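Local atomic coordinates of DegQ (Legionella fallonii, PDB entry 3PV2), a protein that probably degrades misfolded proteins as a serine protease and chaperone of the HtrA family, assembling into large twelve-subunit particles that compartmentalise proteolysis. Residues Q265-E270 with G283-Q288; E191-T196 with F235-N240; I176-K181 with Q195-I200; I92-V97 with E124-V129; V154-N159 with G207-A212. One frame throughout, in Å; residues are numbered along the deposited sequence. Where two conformers were deposited one is given.

Interaction 1 of 5, residues Q265-E270 with G283-Q288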
# COMPACT_ATOMS: atom_id res chain seq x y z
N GLN B 265 21.06 -40.07 -29.31
CA GLN B 265 21.30 -38.70 -29.58
C GLN B 265 21.44 -38.57 -31.10
O GLN B 265 21.68 -39.55 -31.79
CB GLN B 265 22.54 -38.20 -28.91
CG GLN B 265 23.86 -38.57 -29.52
CD GLN B 265 25.03 -38.17 -28.60
OE1 GLN B 265 25.36 -38.97 -27.77
NE2 GLN B 265 25.63 -36.96 -28.73
N HIS B 266 21.32 -37.34 -31.56
CA HIS B 266 21.43 -36.98 -32.98
C HIS B 266 22.84 -37.21 -33.44
O HIS B 266 23.82 -36.82 -32.76
CB HIS B 266 21.03 -35.48 -33.18
CG HIS B 266 21.00 -35.05 -34.62
ND1 HIS B 266 20.02 -35.45 -35.51
CD2 HIS B 266 21.84 -34.24 -35.33
CE1 HIS B 266 20.27 -34.93 -36.71
NE2 HIS B 266 21.37 -34.20 -36.63
N LEU B 267 22.98 -37.87 -34.58
CA LEU B 267 24.28 -38.10 -35.14
C LEU B 267 24.47 -36.97 -36.11
O LEU B 267 23.89 -36.95 -37.22
CB LEU B 267 24.27 -39.46 -35.87
CG LEU B 267 25.57 -39.80 -36.61
CD1 LEU B 267 26.64 -40.09 -35.63
CD2 LEU B 267 25.41 -40.99 -37.67
N THR B 268 25.25 -35.99 -35.69
CA THR B 268 25.67 -34.90 -36.52
C THR B 268 26.80 -35.35 -37.49
O THR B 268 27.50 -36.30 -37.24
CB THR B 268 26.31 -33.75 -35.65
OG1 THR B 268 27.52 -34.22 -35.01
CG2 THR B 268 25.34 -33.16 -34.59
N PRO B 269 27.04 -34.59 -38.57
CA PRO B 269 28.08 -34.96 -39.48
C PRO B 269 29.37 -35.05 -38.79
O PRO B 269 30.14 -35.94 -39.06
CB PRO B 269 28.06 -33.80 -40.49
CG PRO B 269 26.64 -33.47 -40.61
CD PRO B 269 26.13 -33.58 -39.16
N GLU B 270 29.61 -34.14 -37.86
CA GLU B 270 30.84 -34.14 -37.07
C GLU B 270 31.00 -35.42 -36.22
O GLU B 270 32.06 -36.01 -36.20
CB GLU B 270 30.89 -32.89 -36.15
CG GLU B 270 32.19 -32.75 -35.32
CD GLU B 270 32.12 -31.71 -34.15
OE1 GLU B 270 31.12 -31.63 -33.40
OE2 GLU B 270 33.10 -30.98 -33.96
N GLY B 283 21.56 -41.97 -39.02
CA GLY B 283 21.02 -42.90 -38.08
C GLY B 283 20.97 -42.24 -36.72
O GLY B 283 21.16 -41.03 -36.65
N ALA B 284 20.64 -43.03 -35.70
CA ALA B 284 20.54 -42.60 -34.31
C ALA B 284 21.73 -43.15 -33.52
O ALA B 284 21.94 -44.35 -33.52
CB ALA B 284 19.22 -43.09 -33.68
N LEU B 285 22.47 -42.31 -32.83
CA LEU B 285 23.63 -42.75 -32.09
C LEU B 285 23.20 -43.20 -30.74
O LEU B 285 22.52 -42.47 -30.03
CB LEU B 285 24.58 -41.60 -31.97
CG LEU B 285 25.78 -41.68 -31.05
CD1 LEU B 285 26.60 -42.90 -31.39
CD2 LEU B 285 26.66 -40.43 -31.16
N VAL B 286 23.56 -44.41 -30.35
CA VAL B 286 23.18 -44.89 -29.04
C VAL B 286 24.19 -44.36 -28.00
O VAL B 286 25.42 -44.62 -28.07
CB VAL B 286 23.17 -46.38 -29.00
CG1 VAL B 286 22.93 -46.84 -27.54
CG2 VAL B 286 22.10 -46.94 -29.86
N SER B 287 23.71 -43.58 -27.04
CA SER B 287 24.66 -43.03 -26.01
C SER B 287 24.72 -43.78 -24.71
O SER B 287 25.60 -43.55 -23.90
CB SER B 287 24.29 -41.59 -25.68
OG SER B 287 22.91 -41.44 -25.40
N GLN B 288 23.74 -44.64 -24.47
CA GLN B 288 23.75 -45.49 -23.29
C GLN B 288 22.79 -46.61 -23.45
O GLN B 288 21.80 -46.43 -24.04
CB GLN B 288 23.42 -44.65 -22.07
CG GLN B 288 22.34 -45.06 -21.14
CD GLN B 288 22.10 -44.06 -19.96
OE1 GLN B 288 21.17 -44.26 -19.20
NE2 GLN B 288 22.95 -43.04 -19.79
O HOH W 1 20.47 -38.56 -35.92

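Interaction 2 of 5, residues E191-T196 with F235-N240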
# COMPACT_ATOMS: atom_id res chain seq x y z
N GLU B 191 6.78 -33.21 -28.06
CA GLU B 191 8.25 -33.15 -28.06
C GLU B 191 8.79 -32.85 -29.46
O GLU B 191 9.60 -31.92 -29.66
CB GLU B 191 8.84 -34.49 -27.58
CG GLU B 191 8.16 -35.78 -28.13
CD GLU B 191 6.79 -36.09 -27.47
OE1 GLU B 191 6.55 -35.71 -26.29
OE2 GLU B 191 5.95 -36.76 -28.13
N ASN B 192 8.31 -33.66 -30.39
CA ASN B 192 8.58 -33.51 -31.79
C ASN B 192 7.34 -32.91 -32.43
O ASN B 192 6.22 -33.46 -32.30
CB ASN B 192 8.93 -34.85 -32.44
CG ASN B 192 8.31 -34.98 -33.81
OD1 ASN B 192 8.25 -34.00 -34.58
ND2 ASN B 192 7.80 -36.18 -34.12
N PHE B 193 7.56 -31.82 -33.12
CA PHE B 193 6.55 -30.99 -33.71
C PHE B 193 7.09 -30.44 -35.00
O PHE B 193 8.27 -30.25 -35.19
CB PHE B 193 6.23 -29.77 -32.85
CG PHE B 193 5.48 -30.07 -31.60
CD1 PHE B 193 4.20 -30.55 -31.66
CD2 PHE B 193 6.05 -29.80 -30.36
CE1 PHE B 193 3.49 -30.81 -30.50
CE2 PHE B 193 5.34 -30.07 -29.19
CZ PHE B 193 4.05 -30.57 -29.26
N ILE B 194 6.16 -30.22 -35.90
CA ILE B 194 6.35 -29.33 -36.98
C ILE B 194 6.17 -27.92 -36.46
O ILE B 194 5.24 -27.60 -35.73
CB ILE B 194 5.35 -29.63 -38.07
CG1 ILE B 194 5.47 -31.08 -38.53
CG2 ILE B 194 5.58 -28.75 -39.25
CD1 ILE B 194 4.27 -31.53 -39.32
N GLN B 195 7.06 -27.05 -36.85
CA GLN B 195 6.92 -25.65 -36.49
C GLN B 195 6.64 -24.90 -37.79
O GLN B 195 7.29 -25.18 -38.82
CB GLN B 195 8.16 -25.14 -35.78
CG GLN B 195 8.23 -23.63 -35.73
CD GLN B 195 9.46 -23.02 -34.98
OE1 GLN B 195 9.95 -23.59 -34.00
NE2 GLN B 195 9.93 -21.84 -35.44
N THR B 196 5.72 -23.94 -37.73
CA THR B 196 5.28 -23.16 -38.91
C THR B 196 5.14 -21.71 -38.53
O THR B 196 4.97 -21.38 -37.36
CB THR B 196 3.89 -23.68 -39.35
OG1 THR B 196 3.46 -23.03 -40.54
CG2 THR B 196 2.89 -23.32 -38.34
N PHE B 235 2.58 -24.73 -34.13
CA PHE B 235 3.03 -26.09 -34.06
C PHE B 235 1.98 -27.04 -34.51
O PHE B 235 0.79 -26.82 -34.25
CB PHE B 235 3.39 -26.42 -32.64
CG PHE B 235 4.56 -25.69 -32.15
CD1 PHE B 235 5.83 -26.14 -32.44
CD2 PHE B 235 4.42 -24.51 -31.46
CE1 PHE B 235 6.93 -25.45 -32.02
CE2 PHE B 235 5.54 -23.80 -31.01
CZ PHE B 235 6.79 -24.28 -31.30
N ALA B 236 2.41 -28.14 -35.13
CA ALA B 236 1.53 -29.19 -35.55
C ALA B 236 2.18 -30.52 -35.17
O ALA B 236 3.42 -30.62 -35.21
CB ALA B 236 1.37 -29.15 -37.04
N ILE B 237 1.36 -31.52 -34.84
CA ILE B 237 1.82 -32.86 -34.53
C ILE B 237 1.87 -33.63 -35.84
O ILE B 237 0.88 -33.67 -36.54
CB ILE B 237 0.87 -33.55 -33.55
CG1 ILE B 237 0.74 -32.67 -32.29
CG2 ILE B 237 1.38 -34.98 -33.20
CD1 ILE B 237 -0.63 -32.82 -31.62
N PRO B 238 3.05 -34.15 -36.23
CA PRO B 238 3.16 -34.71 -37.58
C PRO B 238 2.28 -35.93 -37.81
O PRO B 238 2.10 -36.75 -36.92
CB PRO B 238 4.65 -35.09 -37.72
CG PRO B 238 5.21 -35.08 -36.34
CD PRO B 238 4.26 -34.37 -35.42
N ILE B 239 1.71 -36.01 -38.99
CA ILE B 239 0.63 -36.91 -39.22
C ILE B 239 1.07 -38.38 -39.06
O ILE B 239 0.27 -39.22 -38.64
CB ILE B 239 0.03 -36.70 -40.60
CG1 ILE B 239 -1.28 -37.46 -40.76
CG2 ILE B 239 0.99 -37.17 -41.64
CD1 ILE B 239 -2.32 -37.04 -39.81
N ASN B 240 2.32 -38.69 -39.39
CA ASN B 240 2.76 -40.10 -39.35
C ASN B 240 2.69 -40.64 -37.93
O ASN B 240 2.22 -41.74 -37.69
CB ASN B 240 4.18 -40.23 -39.89
CG ASN B 240 4.25 -40.17 -41.38
OD1 ASN B 240 3.26 -39.92 -42.09
ND2 ASN B 240 5.43 -40.41 -41.88

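Interaction 3 of 5, residues I176-K181 with Q195-I200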
# COMPACT_ATOMS: atom_id res chain seq x y z
N ILE B 176 5.01 -21.22 -44.10
CA ILE B 176 5.94 -22.33 -44.38
C ILE B 176 6.26 -23.19 -43.17
O ILE B 176 6.00 -22.78 -42.04
CB ILE B 176 7.26 -21.78 -44.95
CG1 ILE B 176 8.00 -20.89 -44.00
CG2 ILE B 176 7.06 -21.08 -46.34
CD1 ILE B 176 9.45 -20.77 -44.42
N VAL B 177 6.73 -24.40 -43.41
CA VAL B 177 7.33 -25.22 -42.37
C VAL B 177 8.58 -24.46 -41.98
O VAL B 177 9.44 -24.14 -42.83
CB VAL B 177 7.69 -26.58 -42.96
CG1 VAL B 177 8.44 -27.43 -41.95
CG2 VAL B 177 6.50 -27.30 -43.36
N SER B 178 8.67 -24.03 -40.73
CA SER B 178 9.80 -23.19 -40.30
C SER B 178 10.92 -23.99 -39.65
O SER B 178 12.05 -23.54 -39.63
CB SER B 178 9.32 -22.25 -39.21
OG SER B 178 8.45 -21.34 -39.77
N ALA B 179 10.56 -25.11 -39.03
CA ALA B 179 11.56 -26.01 -38.35
C ALA B 179 10.95 -27.39 -38.09
O ALA B 179 9.71 -27.51 -38.02
CB ALA B 179 12.03 -25.40 -37.04
N LEU B 180 11.78 -28.42 -37.99
CA LEU B 180 11.31 -29.75 -37.60
C LEU B 180 11.91 -30.13 -36.25
O LEU B 180 12.88 -29.53 -35.81
CB LEU B 180 11.62 -30.78 -38.68
CG LEU B 180 10.96 -30.43 -40.03
CD1 LEU B 180 11.56 -31.20 -41.23
CD2 LEU B 180 9.47 -30.68 -39.98
N LYS B 181 11.31 -31.12 -35.59
CA LYS B 181 11.51 -31.35 -34.14
C LYS B 181 10.94 -30.17 -33.31
O LYS B 181 11.40 -29.02 -33.41
CB LYS B 181 13.01 -31.58 -33.80
CG LYS B 181 13.41 -31.26 -32.35
CD LYS B 181 13.56 -32.52 -31.43
CE LYS B 181 12.31 -32.81 -30.52
NZ LYS B 181 11.54 -34.13 -30.76
N GLN B 195 7.06 -27.05 -36.85
CA GLN B 195 6.92 -25.65 -36.49
C GLN B 195 6.64 -24.90 -37.79
O GLN B 195 7.29 -25.18 -38.82
CB GLN B 195 8.16 -25.14 -35.78
CG GLN B 195 8.23 -23.63 -35.73
CD GLN B 195 9.46 -23.02 -34.98
OE1 GLN B 195 9.95 -23.59 -34.00
NE2 GLN B 195 9.93 -21.84 -35.44
N THR B 196 5.72 -23.94 -37.73
CA THR B 196 5.28 -23.16 -38.91
C THR B 196 5.14 -21.71 -38.53
O THR B 196 4.97 -21.38 -37.36
CB THR B 196 3.89 -23.68 -39.35
OG1 THR B 196 3.46 -23.03 -40.54
CG2 THR B 196 2.89 -23.32 -38.34
N ASP B 197 5.20 -20.80 -39.50
CA ASP B 197 4.69 -19.44 -39.31
C ASP B 197 3.24 -19.22 -39.79
O ASP B 197 2.78 -18.13 -39.86
CB ASP B 197 5.64 -18.37 -39.86
CG ASP B 197 5.85 -18.47 -41.39
OD1 ASP B 197 5.44 -19.52 -41.91
OD2 ASP B 197 6.42 -17.50 -41.97
N ALA B 198 2.48 -20.28 -39.98
CA ALA B 198 1.07 -20.18 -40.24
C ALA B 198 0.44 -20.09 -38.87
O ALA B 198 0.52 -21.03 -38.07
CB ALA B 198 0.56 -21.40 -41.03
N ALA B 199 -0.12 -18.94 -38.52
CA ALA B 199 -0.60 -18.78 -37.14
C ALA B 199 -1.62 -19.84 -36.82
O ALA B 199 -2.40 -20.22 -37.66
CB ALA B 199 -1.22 -17.39 -36.94
N ILE B 200 -1.41 -20.40 -35.63
CA ILE B 200 -2.11 -21.52 -35.06
C ILE B 200 -2.61 -20.90 -33.76
O ILE B 200 -1.81 -20.29 -33.04
CB ILE B 200 -1.12 -22.69 -34.76
CG1 ILE B 200 -0.58 -23.34 -36.05
CG2 ILE B 200 -1.75 -23.77 -33.82
CD1 ILE B 200 -1.58 -24.15 -36.71

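Interaction 4 of 5, residues I92-V97 with E124-V129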
# COMPACT_ATOMS: atom_id res chain seq x y z
N ILE B 92 -9.88 -36.88 -35.42
CA ILE B 92 -8.75 -36.62 -34.53
C ILE B 92 -8.87 -35.22 -33.99
O ILE B 92 -9.19 -34.28 -34.72
CB ILE B 92 -7.38 -36.73 -35.28
CG1 ILE B 92 -7.12 -38.15 -35.74
CG2 ILE B 92 -6.25 -36.42 -34.38
CD1 ILE B 92 -7.20 -39.18 -34.71
N THR B 93 -8.52 -35.04 -32.74
CA THR B 93 -8.40 -33.71 -32.22
C THR B 93 -7.31 -33.68 -31.19
O THR B 93 -6.60 -34.68 -31.03
CB THR B 93 -9.73 -33.21 -31.68
OG1 THR B 93 -9.59 -31.80 -31.40
CG2 THR B 93 -10.19 -34.03 -30.41
N ASN B 94 -7.10 -32.57 -30.48
CA ASN B 94 -6.12 -32.61 -29.40
C ASN B 94 -6.68 -33.17 -28.12
O ASN B 94 -7.84 -32.96 -27.81
CB ASN B 94 -5.69 -31.24 -29.05
CG ASN B 94 -4.94 -30.55 -30.18
OD1 ASN B 94 -3.98 -31.11 -30.75
ND2 ASN B 94 -5.31 -29.32 -30.45
N ASP B 95 -5.85 -33.82 -27.31
CA ASP B 95 -6.32 -34.22 -25.97
C ASP B 95 -6.74 -33.03 -25.11
O ASP B 95 -7.75 -33.09 -24.41
CB ASP B 95 -5.27 -35.10 -25.23
CG ASP B 95 -5.88 -35.90 -24.08
OD1 ASP B 95 -5.38 -35.75 -22.96
OD2 ASP B 95 -6.84 -36.71 -24.29
N HIS B 96 -5.97 -31.94 -25.13
CA HIS B 96 -6.31 -30.77 -24.31
C HIS B 96 -7.67 -30.17 -24.68
O HIS B 96 -8.32 -29.62 -23.82
CB HIS B 96 -5.22 -29.71 -24.30
CG HIS B 96 -5.19 -28.83 -25.51
ND1 HIS B 96 -4.24 -28.97 -26.49
CD2 HIS B 96 -5.95 -27.76 -25.87
CE1 HIS B 96 -4.43 -28.04 -27.42
NE2 HIS B 96 -5.47 -27.31 -27.08
N VAL B 97 -8.12 -30.34 -25.92
CA VAL B 97 -9.45 -29.86 -26.32
C VAL B 97 -10.55 -30.60 -25.55
O VAL B 97 -11.54 -30.00 -25.09
CB VAL B 97 -9.61 -29.94 -27.87
CG1 VAL B 97 -11.04 -29.74 -28.35
CG2 VAL B 97 -8.70 -28.91 -28.54
N GLU B 124 0.44 -37.37 -23.48
CA GLU B 124 1.81 -37.19 -23.89
C GLU B 124 1.96 -36.65 -25.34
O GLU B 124 2.75 -35.74 -25.59
CB GLU B 124 2.65 -38.46 -23.63
CG GLU B 124 4.16 -38.10 -23.47
CD GLU B 124 5.11 -39.29 -23.66
OE1 GLU B 124 6.22 -39.10 -24.21
OE2 GLU B 124 4.75 -40.41 -23.24
N THR B 125 1.19 -37.14 -26.30
CA THR B 125 1.27 -36.60 -27.66
C THR B 125 0.19 -35.56 -27.96
O THR B 125 0.14 -35.02 -29.08
CB THR B 125 1.13 -37.72 -28.68
OG1 THR B 125 -0.07 -38.44 -28.39
CG2 THR B 125 2.25 -38.69 -28.60
N ASP B 126 -0.66 -35.28 -26.96
CA ASP B 126 -1.80 -34.38 -27.09
C ASP B 126 -2.69 -34.71 -28.27
O ASP B 126 -3.08 -33.80 -29.01
CB ASP B 126 -1.34 -32.90 -27.18
CG ASP B 126 -2.50 -31.92 -26.89
OD1 ASP B 126 -3.53 -32.35 -26.32
OD2 ASP B 126 -2.40 -30.76 -27.27
N LEU B 127 -3.06 -36.00 -28.40
CA LEU B 127 -4.03 -36.46 -29.37
C LEU B 127 -5.21 -37.16 -28.73
O LEU B 127 -5.10 -37.71 -27.64
CB LEU B 127 -3.38 -37.44 -30.35
CG LEU B 127 -2.28 -36.77 -31.17
CD1 LEU B 127 -1.49 -37.93 -31.86
CD2 LEU B 127 -2.93 -35.75 -32.15
N ALA B 128 -6.35 -37.12 -29.41
CA ALA B 128 -7.53 -37.84 -28.97
C ALA B 128 -8.29 -38.25 -30.19
O ALA B 128 -8.25 -37.58 -31.19
CB ALA B 128 -8.37 -36.99 -28.11
N VAL B 129 -8.95 -39.40 -30.09
CA VAL B 129 -9.75 -39.96 -31.15
C VAL B 129 -11.19 -39.96 -30.67
O VAL B 129 -11.50 -40.34 -29.50
CB VAL B 129 -9.31 -41.38 -31.42
CG1 VAL B 129 -10.05 -41.97 -32.59
CG2 VAL B 129 -7.78 -41.47 -31.58

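Interaction 5 of 5, residues V154-N159 with G207-A212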
# COMPACT_ATOMS: atom_id res chain seq x y z
N VAL B 154 2.49 -24.38 -46.40
CA VAL B 154 1.47 -25.06 -45.66
C VAL B 154 0.31 -24.17 -45.36
O VAL B 154 0.44 -22.94 -45.31
CB VAL B 154 2.04 -25.61 -44.32
CG1 VAL B 154 3.17 -26.66 -44.59
CG2 VAL B 154 2.53 -24.46 -43.42
N VAL B 155 -0.85 -24.80 -45.14
CA VAL B 155 -2.02 -24.10 -44.64
C VAL B 155 -2.53 -24.73 -43.38
O VAL B 155 -2.62 -25.92 -43.27
CB VAL B 155 -3.12 -24.04 -45.72
CG1 VAL B 155 -4.46 -23.53 -45.08
CG2 VAL B 155 -2.67 -23.14 -46.84
N ALA B 156 -2.80 -23.92 -42.37
CA ALA B 156 -3.48 -24.46 -41.18
C ALA B 156 -4.95 -24.16 -41.23
O ALA B 156 -5.31 -23.02 -41.33
CB ALA B 156 -2.86 -23.85 -39.84
N ILE B 157 -5.80 -25.16 -41.09
CA ILE B 157 -7.22 -24.97 -41.22
C ILE B 157 -7.93 -25.45 -39.96
O ILE B 157 -7.74 -26.60 -39.51
CB ILE B 157 -7.83 -25.85 -42.31
CG1 ILE B 157 -6.94 -25.92 -43.53
CG2 ILE B 157 -9.24 -25.27 -42.73
CD1 ILE B 157 -7.51 -26.94 -44.56
N GLY B 158 -8.83 -24.62 -39.43
CA GLY B 158 -9.72 -25.11 -38.39
C GLY B 158 -11.15 -24.77 -38.71
O GLY B 158 -11.45 -24.21 -39.76
N ASN B 159 -12.02 -25.09 -37.79
CA ASN B 159 -13.42 -24.72 -37.96
C ASN B 159 -13.78 -24.27 -36.59
O ASN B 159 -14.38 -25.03 -35.82
CB ASN B 159 -14.24 -25.90 -38.42
CG ASN B 159 -15.77 -25.60 -38.54
OD1 ASN B 159 -16.31 -24.60 -38.03
ND2 ASN B 159 -16.46 -26.50 -39.21
N GLY B 207 -7.12 -28.90 -35.64
CA GLY B 207 -7.47 -28.89 -37.07
C GLY B 207 -6.27 -29.39 -37.87
O GLY B 207 -5.32 -29.92 -37.30
N ALA B 208 -6.31 -29.14 -39.16
CA ALA B 208 -5.47 -29.78 -40.16
C ALA B 208 -4.36 -28.81 -40.57
O ALA B 208 -4.59 -27.64 -40.78
CB ALA B 208 -6.33 -30.09 -41.38
N LEU B 209 -3.12 -29.30 -40.63
CA LEU B 209 -2.05 -28.59 -41.32
C LEU B 209 -1.97 -29.31 -42.63
O LEU B 209 -1.78 -30.51 -42.62
CB LEU B 209 -0.71 -28.71 -40.54
CG LEU B 209 0.30 -27.56 -40.55
CD1 LEU B 209 1.77 -28.03 -40.66
CD2 LEU B 209 -0.02 -26.36 -41.47
N VAL B 210 -2.07 -28.61 -43.75
CA VAL B 210 -1.99 -29.32 -44.99
C VAL B 210 -0.91 -28.77 -45.84
O VAL B 210 -0.57 -27.60 -45.73
CB VAL B 210 -3.32 -29.33 -45.77
CG1 VAL B 210 -4.44 -29.96 -44.93
CG2 VAL B 210 -3.71 -27.93 -46.31
N ASN B 211 -0.36 -29.59 -46.73
CA ASN B 211 0.65 -29.12 -47.69
C ASN B 211 -0.07 -28.51 -48.87
O ASN B 211 -1.30 -28.47 -48.90
CB ASN B 211 1.58 -30.24 -48.14
CG ASN B 211 0.85 -31.35 -48.89
OD1 ASN B 211 -0.22 -31.13 -49.46
ND2 ASN B 211 1.40 -32.55 -48.85
N ALA B 212 0.72 -28.06 -49.84
CA ALA B 212 0.23 -27.30 -50.95
C ALA B 212 -0.61 -28.11 -51.90
O ALA B 212 -1.39 -27.55 -52.64
CB ALA B 212 1.43 -26.66 -51.71

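Interaction 1 of 5, residues Q265-E270 with G283-Q288
Q265 N donates to L285 O over 2.9 Å. The return bond, L285 N to Q265 O at 3.1 Å, completes an antiparallel hydrogen-bonded pair, so the two side chains leave the same face of the sheet and run side by side. Q265 CG rests 3.7 Å from L285 CD2. Its first torsion (chi1 77°) sets CG between the backbone N and the carbonyl carbon, and from there the chain extends until OE1 lies 3.5 Å from S287 CB. Glutamine suits this place: its methylenes pack on leucine, while its OE1 accepts from the backbone N of Y447 in a neighbouring subunit. Beyond the paired strands, a water links the two segments, accepting from L267 N at 2.9 Å and donating to G283 O at 2.7 Å. L267 turns its CB toward G283 O, 3.6 Å away, and its buried side chain also packs on A272 of the helix that starts just after T268, whose OG1 caps L271 N. This antiparallel pairing of strands 262-266 and 284-289, with strand 262-266 followed, after two residues, by a short helix, belongs to the beta-sandwich of a PDZ domain.

Interaction 2 of 5, residues E191-T196 with F235-N240
F193 and F235 share a first torsion: each CG is anti to its own carbonyl carbon (chi1 -72° and -67°), which brings the two rings together beside the strand pair F193 leads into. Those strands, 194-196 and 234-238, are antiparallel neighbours in the second six-stranded barrel of the trypsin fold. The rings meet obliquely, planes 60° apart and centroids 5.6 Å apart, and the side chains come closest at F193 CB to F235 CD1, 3.7 Å. F193 also presents its edge, in plane, to A236 O, and its CE1 touches I237 CG1. I194 and A236 form a hydrogen-bonded pair, I194 N to A236 O and A236 N to I194 O, each 2.9 Å. Their side chains leave the face away from F235, where the small A236 CB leaves I194 able to settle beside it and both can pack on L209. I194 CD1 slides past P238 CB at 3.9 Å. Proline fits the end of this strand, since P238 occupies the N-cap position of helix 239-252, where the helix needs no N-H from it. Tip to tip with its ring comes the amide of N192, whose ND2 lies 3.6 Å from P238 CG.

Interaction 3 of 5, residues I176-K181 with Q195-I200
Q195, the most covered residue, offers its O to S178 N at 2.6 Å and to A179 N at 3.3 Å, both arriving from the same face of the carbonyl plane; S178 and A179 thus face one residue, a classic beta bulge. Q195 N answers with a bond to A179 O of 2.9 Å. The extended glutamine chain lies against small residues that leave it room, its NE2 3.8 Å from S178 CB and its CD near A179 CB. S178 turns OG beside its own backbone N (chi1 -69°) and gives it to A172 O of a neighbouring subunit. I176, the next most covered, is held at both ends of its backbone. Its N donates to D197 OD1 at 2.8 Å, met nearly along the C-O axis, while its O accepts from T196 OG1, which comes in above the carbonyl plane at 3.0 Å. T196 OG1 in turn accepts from A198 N, closing an ST turn. D197 OD2 accepts from F174 N of the same neighbouring subunit. A single aspartate carboxylate therefore serves the strand pairing and the subunit interface together, with its negative charge probably stabilised by these backbone N-H groups.

Interaction 4 of 5, residues I92-V97 with E124-V129
H96 and D126 meet with ring and carboxylate planes 34° apart, the acid coming to the ND1 edge of the imidazole. H96 ND1 donates to D126 OD2 at 2.7 Å, meeting that oxygen's syn lone pair, with the acceptor 8° out of the ring plane. The other oxygen, D126 OD1, accepts from H96 N at 2.7 Å, met end-on. The backbone bond helps set the rotation of the carboxylate, while the ND1 bond orients the ring. The first torsion of D126 serves this: CG is anti to its backbone N (chi1 -163°), reaching across to the start of helix 95-98. D126 also occupies the left-handed backbone region as the first residue of a G1 beta bulge, in which D126 and L127 both face D122. Behind the pair, T93 and A128 hold the strands with bonds of 3.0 Å (T93 N to A128 O) and 2.9 Å (A128 N to T93 O). Branched I92 crosses both L127 and V129 obliquely, its CD1 3.9 Å from V129 CG2, to make an apolar base under helix 239-252. With S205 lying against H96, the geometry is consistent with the histidine-aspartate pair of the catalytic triad in trypsin-like proteases.

Interaction 5 of 5, residues V154-N159 with G207-A212
The peptide between V155 and A156 is the flat group that L209 covers: its CD2 methyl lies over one face, 3.2 Å from V155 O, while V210 N-H meets that oxygen in the carbonyl plane at 2.8 Å. Strands 153-158 and 208-211, first and last in the order of the second trypsin-fold barrel, are paired antiparallel here and so close its wall. V155 pairs with V210 and I157 with A208, each through two backbone bonds; I157 N reaches A208 O at 2.8 Å, with an N-H...O angle of 169°. V154, A156 and L209 share one face: L209 CD2 touches V154 CB at 3.6 Å and lies 4.1 Å from A156 CB, alanine being small enough to admit the leucine. The close approach of CD2 to the peptide goes with an L209 first torsion of -146°, away from the staggered positions, which may reflect tight packing or an uncertain side-chain fit. V155, I157, A208 and V210 share the other face, where L25 and I28 of helix 22-28 cover V155, I157 and V210; beta-branched valine and isoleucine suit extended strands. Glycine fits because the backbones close in where a side chain would point: G207 CA lies 3.4 Å from I157 O.

Interactions 2, 3 and 5 build the second barrel of the protease domain. Interactions 2 and 3 share Q195 and T196 on strand 194-196, with centres 8 Å apart, and interaction 5 joins them from inside: V154 CG2 lies 3.3 Å from T196 OG1, and L209 CD1 lies 3.8 Å from A236 CB. Interaction 4 belongs to the first barrel and holds the probable active-site pair; I237 CD1 of interaction 2 packs on its L127 CD2 at 3.8 Å, bringing the two barrels together. Interaction 1 stands apart in a PDZ domain, its centre 30 Å from that of interaction 4, although interactions 1 and 3 both touch the same neighbouring subunit, not the one that supplies Y447.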